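Local coordinates for protein acyl-CoA dehydrogenase (Thermus thermophilus, PDB 2Z1Q) that is thought to oxidise saturated acyl-CoA to 2,3-dehydroacyl-CoA with the help of bound flavin-adenine dinucleotide, as other members of the acyl-CoA dehydrogenase family do, at residues 267-272 against 319-324; 347-352 against 406-411; 353-358 against 396-401. All blocks are in the same frame, centred on the assembly; numbering follows the deposited sequence.

The three contacts trace how a flavin-facing loop is built onto a helical core, the C-terminal domain of the acyl-CoA dehydrogenase fold. Contact 1, between helices 252-288 and 300-331, closes first along the chain. Contacts 2 and 3 follow and share helix 348-372, with contact 3 nested inside the loop that contact 2 closes. Centres lie about 15 Å apart for contacts 1 and 2 and about 11 Å for each of the other pairs. All three touch directly: T323 packs on E350, L267 on K355 and E398, and I408 on I353. The buried helix pair thus continues through helix 348-372 into the loop that meets FAD.

Contact 1 (267-272 against 319-324)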
loop_
_atom_site.group_PDB
_atom_site.type_symbol
_atom_site.label_atom_id
_atom_site.label_comp_id
_atom_site.label_asym_id
_atom_site.label_seq_id
_atom_site.Cartn_x
_atom_site.Cartn_y
_atom_site.Cartn_z
ATOM N N LEU B 267 -11.858 14.451 -6.920
ATOM C CA LEU B 267 -11.216 13.180 -6.621
ATOM C C LEU B 267 -10.868 13.141 -5.124
ATOM O O LEU B 267 -11.030 12.109 -4.454
ATOM C CB LEU B 267 -9.944 13.028 -7.464
ATOM C CG LEU B 267 -9.152 11.747 -7.227
ATOM C CD1 LEU B 267 -10.029 10.560 -7.548
ATOM C CD2 LEU B 267 -7.915 11.738 -8.093
ATOM N N GLY B 268 -10.395 14.272 -4.606
ATOM C CA GLY B 268 -10.077 14.356 -3.194
ATOM C C GLY B 268 -11.326 14.050 -2.391
ATOM O O GLY B 268 -11.243 13.385 -1.358
ATOM N N ALA B 269 -12.484 14.526 -2.855
ATOM C CA ALA B 269 -13.729 14.255 -2.136
ATOM C C ALA B 269 -14.078 12.780 -2.322
ATOM O O ALA B 269 -14.573 12.117 -1.401
ATOM C CB ALA B 269 -14.863 15.150 -2.654
ATOM N N GLY B 270 -13.820 12.270 -3.525
ATOM C CA GLY B 270 -14.092 10.870 -3.792
ATOM C C GLY B 270 -13.284 10.001 -2.844
ATOM O O GLY B 270 -13.816 9.083 -2.234
ATOM N N ALA B 271 -11.999 10.291 -2.705
ATOM C CA ALA B 271 -11.150 9.508 -1.809
ATOM C C ALA B 271 -11.671 9.553 -0.371
ATOM O O ALA B 271 -11.684 8.529 0.331
ATOM C CB ALA B 271 -9.708 10.019 -1.866
ATOM N N VAL B 272 -12.106 10.728 0.077
ATOM C CA VAL B 272 -12.631 10.851 1.425
ATOM C C VAL B 272 -13.821 9.901 1.554
ATOM O O VAL B 272 -13.902 9.129 2.510
ATOM C CB VAL B 272 -13.022 12.316 1.718
ATOM C CG1 VAL B 272 -13.878 12.397 2.962
ATOM C CG2 VAL B 272 -11.737 13.159 1.891
ATOM N N ALA B 319 -9.936 19.481 4.974
ATOM C CA ALA B 319 -9.193 20.221 3.963
ATOM C C ALA B 319 -9.962 20.313 2.634
ATOM O O ALA B 319 -9.954 21.359 1.983
ATOM C CB ALA B 319 -7.830 19.582 3.742
ATOM N N VAL B 320 -10.633 19.233 2.239
ATOM C CA VAL B 320 -11.383 19.215 0.981
ATOM C C VAL B 320 -12.528 20.233 0.902
ATOM O O VAL B 320 -12.604 21.025 -0.040
ATOM C CB VAL B 320 -11.993 17.822 0.699
ATOM C CG1 VAL B 320 -12.926 17.907 -0.499
ATOM C CG2 VAL B 320 -10.900 16.810 0.420
ATOM N N TYR B 321 -13.424 20.196 1.879
ATOM C CA TYR B 321 -14.558 21.099 1.866
ATOM C C TYR B 321 -14.204 22.522 2.228
ATOM O O TYR B 321 -14.946 23.444 1.915
ATOM C CB TYR B 321 -15.667 20.550 2.751
ATOM C CG TYR B 321 -16.365 19.392 2.082
ATOM C CD1 TYR B 321 -17.188 19.596 0.973
ATOM C CD2 TYR B 321 -16.140 18.087 2.508
ATOM C CE1 TYR B 321 -17.767 18.525 0.301
ATOM C CE2 TYR B 321 -16.709 17.011 1.840
ATOM C CZ TYR B 321 -17.517 17.232 0.743
ATOM O OH TYR B 321 -18.048 16.145 0.096
ATOM N N ARG B 322 -13.060 22.706 2.870
ATOM C CA ARG B 322 -12.643 24.052 3.196
ATOM C C ARG B 322 -12.194 24.632 1.851
ATOM O O ARG B 322 -12.479 25.787 1.535
ATOM C CB ARG B 322 -11.489 24.022 4.208
ATOM C CG ARG B 322 -10.818 25.370 4.422
ATOM C CD ARG B 322 -9.571 25.263 5.302
ATOM N NE ARG B 322 -8.699 26.415 5.073
ATOM C CZ ARG B 322 -7.479 26.573 5.581
ATOM N NH1 ARG B 322 -6.791 27.669 5.291
ATOM N NH2 ARG B 322 -6.940 25.648 6.367
ATOM N N THR B 323 -11.508 23.806 1.061
ATOM C CA THR B 323 -11.029 24.225 -0.256
ATOM C C THR B 323 -12.195 24.611 -1.166
ATOM O O THR B 323 -12.172 25.666 -1.786
ATOM C CB THR B 323 -10.236 23.102 -0.975
ATOM O OG1 THR B 323 -9.053 22.780 -0.231
ATOM C CG2 THR B 323 -9.847 23.552 -2.381
ATOM N N VAL B 324 -13.202 23.745 -1.249
ATOM C CA VAL B 324 -14.374 23.987 -2.100
ATOM C C VAL B 324 -15.168 25.188 -1.592
ATOM O O VAL B 324 -15.724 25.957 -2.377
ATOM C CB VAL B 324 -15.298 22.731 -2.162
ATOM C CG1 VAL B 324 -16.448 22.962 -3.137
ATOM C CG2 VAL B 324 -14.493 21.527 -2.616
#
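The phenol of Y321 reaches A269 with its hydroxyl end, OH standing 4.3 Å from A269 CB. The Y321 ring also meets F28 edge-to-face, while T94 and V95 of helix 90-99 touch its side chain. Its hydroxyl is hydrogen-bonded to the carboxylate of E98, so the polar tip is satisfied beyond the two helices compared here.

Beside this ring, V320 carries most of the packing with both of its methyls. CG1, anti to the backbone N (chi1 172°), comes within 4.0 Å of A269 CB, while the other branch, CG2, meets G268 and V272, one turn apart on the facing helix. There V320 CG2 meets V272 CG2 tip to tip at 4.0 Å and also rests 3.9 Å from G268 O. At G268, which has no side chain, the valine methyl lies directly on the backbone.

These segments of helices 252-288 and 300-331 run nearly antiparallel, at 149° between their N-to-C directions, with axes 9.8 Å apart at closest approach. Such antiparallel packing belongs to the C-terminal helical bundle of acyl-CoA dehydrogenases.

Further round the second helix, T323 OG1 donates to A319 O over 2.8 Å, and T323 N reaches the same oxygen from the other face of the carbonyl plane. T323 OG1 is also hydrogen-bonded to Y490 OH.

The chemistry across the interface is therefore apolar: V320 packs against G268, A269 and the methyl of V272 by van der Waals contact, while Y321 OH is paired with E98, and T323 OG1 with A319 O of its own helix and with Y490.

Contact 2 (347-352 against 406-411); sequences YAVEAS and LLIPGM
V349 and S352, one turn apart at the start of helix 348-372, face the type I beta turn that runs from L407 to G410. The turn is closed by its own backbone bond, G410 N to L407 O at 2.9 Å, and it presents I408 to the helix. V349 and I408 are the facing pair of the two backbones, their CA atoms 5.4 Å apart.

V349 spreads its two methyls over different partners. CG1, anti to the backbone N (chi1 176°), lies 3.9 Å from I408 O and 4.2 Å from I408 CG2, and it is also close to the terminal methyl of M411. The other branch, V349 CG2, faces M411 CG at 3.5 Å, tighter than usual for two carbons. The M411 side chain bends at both chi2 and chi3 as it comes across the valine, but it is poorly ordered, so neither its path nor that short approach should carry much weight.

In the C-terminal helical domain of this acyl-CoA dehydrogenase, the turn carries the chain onward from helix 401-407 and also touches helix 476-502, I408 meeting L486 and P409 meeting A483. L407 lies on R264 of helix 252-288, which S352 of helix 348-372 touches as well.

I408 also uses its longer branch: CG1, anti to the carbonyl carbon (chi1 -64°), approaches S352 CB to 3.9 Å. S352 OG is hydrogen-bonded to N404 OD1 and remains 4.4 Å from L407 CD2. Next to these residues, L406 touches FAD and packs on L301 of the second subunit.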
loop_
_atom_site.group_PDB
_atom_site.type_symbol
_atom_site.label_atom_id
_atom_site.label_comp_id
_atom_site.label_asym_id
_atom_site.label_seq_id
_atom_site.Cartn_x
_atom_site.Cartn_y
_atom_site.Cartn_z
ATOM N N TYR B 347 -7.525 28.730 -6.676
ATOM C CA TYR B 347 -7.114 27.748 -5.677
ATOM C C TYR B 347 -6.540 26.452 -6.260
ATOM O O TYR B 347 -6.729 25.365 -5.698
ATOM C CB TYR B 347 -8.288 27.437 -4.738
ATOM C CG TYR B 347 -8.881 28.673 -4.094
ATOM C CD1 TYR B 347 -9.825 29.449 -4.771
ATOM C CD2 TYR B 347 -8.463 29.099 -2.833
ATOM C CE1 TYR B 347 -10.330 30.615 -4.215
ATOM C CE2 TYR B 347 -8.965 30.273 -2.262
ATOM C CZ TYR B 347 -9.897 31.024 -2.966
ATOM O OH TYR B 347 -10.377 32.199 -2.441
ATOM N N ALA B 348 -5.822 26.577 -7.376
ATOM C CA ALA B 348 -5.197 25.439 -8.045
ATOM C C ALA B 348 -4.288 24.699 -7.069
ATOM O O ALA B 348 -4.262 23.471 -7.035
ATOM C CB ALA B 348 -4.392 25.921 -9.264
ATOM N N VAL B 349 -3.546 25.454 -6.265
ATOM C CA VAL B 349 -2.652 24.857 -5.286
ATOM C C VAL B 349 -3.427 24.031 -4.267
ATOM O O VAL B 349 -3.043 22.896 -3.976
ATOM C CB VAL B 349 -1.808 25.938 -4.581
ATOM C CG1 VAL B 349 -0.945 25.306 -3.497
ATOM C CG2 VAL B 349 -0.930 26.633 -5.608
ATOM N N GLU B 350 -4.516 24.582 -3.733
ATOM C CA GLU B 350 -5.333 23.858 -2.762
ATOM C C GLU B 350 -5.911 22.576 -3.389
ATOM O O GLU B 350 -5.974 21.530 -2.740
ATOM C CB GLU B 350 -6.495 24.733 -2.270
ATOM C CG GLU B 350 -6.154 25.898 -1.336
ATOM C CD GLU B 350 -5.339 27.025 -1.970
ATOM O OE1 GLU B 350 -5.477 27.294 -3.185
ATOM O OE2 GLU B 350 -4.563 27.665 -1.225
ATOM N N ALA B 351 -6.347 22.664 -4.645
ATOM C CA ALA B 351 -6.904 21.502 -5.331
ATOM C C ALA B 351 -5.857 20.389 -5.357
ATOM O O ALA B 351 -6.164 19.240 -5.085
ATOM C CB ALA B 351 -7.321 21.864 -6.750
ATOM N N SER B 352 -4.620 20.744 -5.678
ATOM C CA SER B 352 -3.550 19.751 -5.717
ATOM C C SER B 352 -3.273 19.136 -4.347
ATOM O O SER B 352 -3.062 17.925 -4.248
ATOM C CB SER B 352 -2.269 20.369 -6.272
ATOM O OG SER B 352 -2.371 20.612 -7.665
ATOM N N LEU B 406 5.197 18.562 -7.247
ATOM C CA LEU B 406 6.067 19.563 -7.856
ATOM C C LEU B 406 5.326 20.883 -8.078
ATOM O O LEU B 406 5.944 21.954 -8.098
ATOM C CB LEU B 406 6.616 19.055 -9.189
ATOM C CG LEU B 406 7.958 18.317 -9.161
ATOM C CD1 LEU B 406 8.030 17.399 -7.965
ATOM C CD2 LEU B 406 8.133 17.536 -10.452
ATOM N N LEU B 407 4.004 20.799 -8.231
ATOM C CA LEU B 407 3.181 21.982 -8.464
ATOM C C LEU B 407 2.864 22.792 -7.207
ATOM O O LEU B 407 2.837 24.021 -7.248
ATOM C CB LEU B 407 1.865 21.580 -9.145
ATOM C CG LEU B 407 1.806 21.400 -10.669
ATOM C CD1 LEU B 407 2.929 20.493 -11.146
ATOM C CD2 LEU B 407 0.451 20.819 -11.053
ATOM N N ILE B 408 2.620 22.106 -6.099
ATOM C CA ILE B 408 2.283 22.774 -4.848
ATOM C C ILE B 408 3.287 23.863 -4.446
ATOM O O ILE B 408 2.901 24.999 -4.180
ATOM C CB ILE B 408 2.115 21.730 -3.714
ATOM C CG1 ILE B 408 0.927 20.819 -4.049
ATOM C CG2 ILE B 408 1.911 22.421 -2.385
ATOM C CD1 ILE B 408 0.800 19.577 -3.190
ATOM N N PRO B 409 4.588 23.531 -4.401
ATOM C CA PRO B 409 5.604 24.520 -4.029
ATOM C C PRO B 409 5.682 25.692 -5.011
ATOM O O PRO B 409 6.344 26.696 -4.737
ATOM C CB PRO B 409 6.892 23.698 -4.011
ATOM C CG PRO B 409 6.405 22.336 -3.620
ATOM C CD PRO B 409 5.184 22.190 -4.491
ATOM N N GLY B 410 5.000 25.548 -6.147
ATOM C CA GLY B 410 4.990 26.575 -7.174
ATOM C C GLY B 410 4.946 28.005 -6.669
ATOM O O GLY B 410 5.893 28.766 -6.866
ATOM N N MET B 411 3.852 28.380 -6.017
ATOM C CA MET B 411 3.723 29.738 -5.504
ATOM C C MET B 411 4.830 30.143 -4.536
ATOM O O MET B 411 5.282 31.292 -4.552
ATOM C CB MET B 411 2.355 29.927 -4.837
ATOM C CG MET B 411 1.659 28.630 -4.450
ATOM S SD MET B 411 2.389 27.771 -3.054
ATOM C CE MET B 411 1.103 28.032 -1.825
#

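Contact 3 (353-358 against 396-401). With FAD (flavin-adenine dinucleotide), chain D.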
loop_
_atom_site.group_PDB
_atom_site.type_symbol
_atom_site.label_atom_id
_atom_site.label_comp_id
_atom_site.label_asym_id
_atom_site.label_seq_id
_atom_site.Cartn_x
_atom_site.Cartn_y
_atom_site.Cartn_z
ATOM N N ILE B 353 -3.289 19.962 -3.297
ATOM C CA ILE B 353 -3.045 19.469 -1.935
ATOM C C ILE B 353 -4.067 18.425 -1.482
ATOM O O ILE B 353 -3.694 17.384 -0.944
ATOM C CB ILE B 353 -3.036 20.618 -0.886
ATOM C CG1 ILE B 353 -1.797 21.496 -1.057
ATOM C CG2 ILE B 353 -3.052 20.027 0.522
ATOM C CD1 ILE B 353 -1.806 22.743 -0.168
ATOM N N ILE B 354 -5.353 18.702 -1.675
ATOM C CA ILE B 354 -6.374 17.747 -1.273
ATOM C C ILE B 354 -6.397 16.530 -2.197
ATOM O O ILE B 354 -6.869 15.464 -1.806
ATOM C CB ILE B 354 -7.788 18.396 -1.224
ATOM C CG1 ILE B 354 -8.124 19.010 -2.575
ATOM C CG2 ILE B 354 -7.852 19.459 -0.118
ATOM C CD1 ILE B 354 -9.439 19.742 -2.583
ATOM N N LYS B 355 -5.877 16.676 -3.414
ATOM C CA LYS B 355 -5.824 15.558 -4.360
ATOM C C LYS B 355 -4.795 14.533 -3.851
ATOM O O LYS B 355 -5.056 13.331 -3.815
ATOM C CB LYS B 355 -5.467 16.077 -5.767
ATOM C CG LYS B 355 -4.696 15.095 -6.654
ATOM C CD LYS B 355 -5.516 13.898 -7.025
ATOM C CE LYS B 355 -4.690 12.599 -7.028
ATOM N NZ LYS B 355 -3.586 12.544 -8.023
ATOM N N VAL B 356 -3.639 15.024 -3.423
ATOM C CA VAL B 356 -2.572 14.183 -2.892
ATOM C C VAL B 356 -2.958 13.643 -1.521
ATOM O O VAL B 356 -2.768 12.464 -1.239
ATOM C CB VAL B 356 -1.265 14.975 -2.736
ATOM C CG1 VAL B 356 -0.159 14.061 -2.207
ATOM C CG2 VAL B 356 -0.876 15.585 -4.062
ATOM N N LEU B 357 -3.511 14.515 -0.680
ATOM C CA LEU B 357 -3.915 14.144 0.673
ATOM C C LEU B 357 -5.004 13.074 0.651
ATOM O O LEU B 357 -4.923 12.065 1.356
ATOM C CB LEU B 357 -4.465 15.362 1.399
ATOM C CG LEU B 357 -4.279 15.546 2.904
ATOM C CD1 LEU B 357 -5.500 16.314 3.380
ATOM C CD2 LEU B 357 -4.139 14.243 3.668
ATOM N N GLY B 358 -6.032 13.308 -0.160
ATOM C CA GLY B 358 -7.129 12.362 -0.224
ATOM C C GLY B 358 -6.705 10.978 -0.653
ATOM O O GLY B 358 -6.924 9.999 0.056
ATOM N N ILE B 396 -2.541 8.138 -9.220
ATOM C CA ILE B 396 -2.092 8.340 -10.601
ATOM C C ILE B 396 -2.995 9.324 -11.348
ATOM O O ILE B 396 -2.498 10.196 -12.070
ATOM C CB ILE B 396 -2.032 6.999 -11.333
ATOM C CG1 ILE B 396 -1.011 6.123 -10.619
ATOM C CG2 ILE B 396 -1.653 7.183 -12.805
ATOM C CD1 ILE B 396 -0.912 4.759 -11.171
ATOM N N PHE B 397 -4.309 9.192 -11.146
ATOM C CA PHE B 397 -5.337 10.057 -11.737
ATOM C C PHE B 397 -5.118 11.543 -11.431
ATOM O O PHE B 397 -4.544 11.900 -10.405
ATOM C CB PHE B 397 -6.732 9.712 -11.182
ATOM C CG PHE B 397 -7.417 8.555 -11.873
ATOM C CD1 PHE B 397 -7.007 8.137 -13.127
ATOM C CD2 PHE B 397 -8.514 7.927 -11.281
ATOM C CE1 PHE B 397 -7.679 7.118 -13.786
ATOM C CE2 PHE B 397 -9.195 6.902 -11.937
ATOM C CZ PHE B 397 -8.784 6.496 -13.188
ATOM N N GLU B 398 -5.624 12.399 -12.317
ATOM C CA GLU B 398 -5.535 13.852 -12.144
ATOM C C GLU B 398 -4.098 14.289 -11.914
ATOM O O GLU B 398 -3.838 15.203 -11.131
ATOM C CB GLU B 398 -6.367 14.295 -10.930
ATOM C CG GLU B 398 -7.755 13.677 -10.845
ATOM C CD GLU B 398 -8.651 14.089 -11.998
ATOM O OE1 GLU B 398 -9.572 13.313 -12.331
ATOM O OE2 GLU B 398 -8.447 15.183 -12.570
ATOM N N GLY B 399 -3.167 13.640 -12.601
ATOM C CA GLY B 399 -1.763 13.944 -12.408
ATOM C C GLY B 399 -1.297 13.049 -11.275
ATOM O O GLY B 399 -2.002 12.903 -10.266
ATOM N N THR B 400 -0.128 12.429 -11.443
ATOM C CA THR B 400 0.417 11.552 -10.421
ATOM C C THR B 400 0.730 12.438 -9.217
ATOM O O THR B 400 0.837 13.662 -9.356
ATOM C CB THR B 400 1.735 10.894 -10.882
ATOM O OG1 THR B 400 2.753 11.895 -10.987
ATOM C CG2 THR B 400 1.564 10.225 -12.226
ATOM N N ASN B 401 0.899 11.824 -8.049
ATOM C CA ASN B 401 1.209 12.600 -6.860
ATOM C C ASN B 401 2.583 13.258 -6.952
ATOM O O ASN B 401 2.837 14.257 -6.278
ATOM C CB ASN B 401 1.078 11.724 -5.619
ATOM C CG ASN B 401 -0.374 11.482 -5.252
ATOM O OD1 ASN B 401 -1.275 12.030 -5.891
ATOM N ND2 ASN B 401 -0.610 10.679 -4.231
HETATM P PA FAD D . 4.302 7.189 -16.730
HETATM O O1A FAD D . 3.291 6.250 -16.312
HETATM O O2A FAD D . 4.508 7.667 -18.240
HETATM O O5B FAD D . 4.849 8.156 -15.626
HETATM C C5B FAD D . 5.775 7.461 -14.793
HETATM C C4B FAD D . 6.260 8.612 -13.942
HETATM O O4B FAD D . 5.617 9.819 -13.837
HETATM C C3B FAD D . 7.072 8.345 -12.594
HETATM O O3B FAD D . 8.433 8.004 -12.881
HETATM C C2B FAD D . 6.824 9.807 -12.041
HETATM O O2B FAD D . 7.806 10.310 -11.130
HETATM C C1B FAD D . 6.836 10.336 -13.447
HETATM N N9A FAD D . 7.056 11.709 -13.790
HETATM C C8A FAD D . 6.472 12.267 -14.891
HETATM N N7A FAD D . 6.845 13.487 -15.024
HETATM C C5A FAD D . 7.676 13.809 -14.010
HETATM C C6A FAD D . 8.393 14.986 -13.638
HETATM N N6A FAD D . 8.277 16.125 -14.409
HETATM N N1A FAD D . 9.165 14.937 -12.518
HETATM C C2A FAD D . 9.291 13.830 -11.792
HETATM N N3A FAD D . 8.645 12.731 -12.127
HETATM C C4A FAD D . 7.842 12.647 -13.200
HETATM N N1 FAD D . -6.594 9.623 -19.930
HETATM C C2 FAD D . -7.454 10.458 -20.554
HETATM O O2 FAD D . -6.995 11.308 -21.302
HETATM N N3 FAD D . -8.800 10.382 -20.402
HETATM C C4 FAD D . -9.395 9.438 -19.594
HETATM O O4 FAD D . -10.593 9.371 -19.468
HETATM C C4X FAD D . -8.510 8.476 -18.892
HETATM N N5 FAD D . -8.984 7.492 -18.110
HETATM C C5X FAD D . -8.152 6.599 -17.516
HETATM C C6 FAD D . -8.669 5.508 -16.729
HETATM C C7 FAD D . -7.786 4.572 -16.164
HETATM C C7M FAD D . -8.343 3.413 -15.360
HETATM C C8 FAD D . -6.373 4.706 -16.348
HETATM C C8M FAD D . -5.390 3.716 -15.765
HETATM C C9 FAD D . -5.868 5.752 -17.089
HETATM C C9A FAD D . -6.734 6.714 -17.693
HETATM N N10 FAD D . -6.193 7.752 -18.483
HETATM C C10 FAD D . -7.036 8.644 -19.116
HETATM C "C1'" FAD D . -4.759 7.774 -18.611
HETATM C "C2'" FAD D . -4.039 8.794 -17.715
HETATM O "O2'" FAD D . -4.379 10.124 -18.077
HETATM C "C3'" FAD D . -2.608 8.454 -17.983
HETATM O "O3'" FAD D . -2.401 7.084 -17.536
HETATM C "C4'" FAD D . -1.596 9.296 -17.256
HETATM O "O4'" FAD D . -1.649 10.682 -17.604
HETATM C "C5'" FAD D . -0.336 8.623 -17.664
HETATM O "O5'" FAD D . 0.773 9.125 -17.109
HETATM P P FAD D . 1.796 7.967 -17.542
HETATM O O1P FAD D . 1.209 6.674 -17.101
HETATM O O2P FAD D . 1.993 7.942 -19.158
HETATM O O3P FAD D . 3.149 8.341 -16.707
#
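K355 extends its ammonium group from helix 348-372 into the backbone of loop 396-401, which carries the Glu-Gly-Thr sequence familiar from acyl-CoA dehydrogenases. NZ donates to F397 O at 2.6 Å, with a C=O...N angle of 172°, nearly along the C=O axis. A second, longer bond runs to N401 OD1 at 3.2 Å and 162°. G399 O is also close, 2.8 Å from K355 NZ. Oxygens of three loop residues thus gather about one buried lysine nitrogen, and their dipoles would be expected to favour its positive charge.

Bends at chi2, chi3 and chi4 carry the lysine chain there, its CD passing 4.0 Å from E398 CB. The amide of N401 also slides past V356, with ND2 4.0 Å from V356 CG1.

A second shell fixes the loop. R264 NE and N404 ND2 both bond to E398 O, and N404 ND2 also bonds to T400 O. T400, at the N-cap of helix 401-407, accepts from I403 N with OG1.

Toward the cofactor, the F397 ring stands perpendicular to the flavin, edge over face in a T-shaped approach, with FAD C7 in the plane of the phenyl ring and 3.5 Å from F397 CE1.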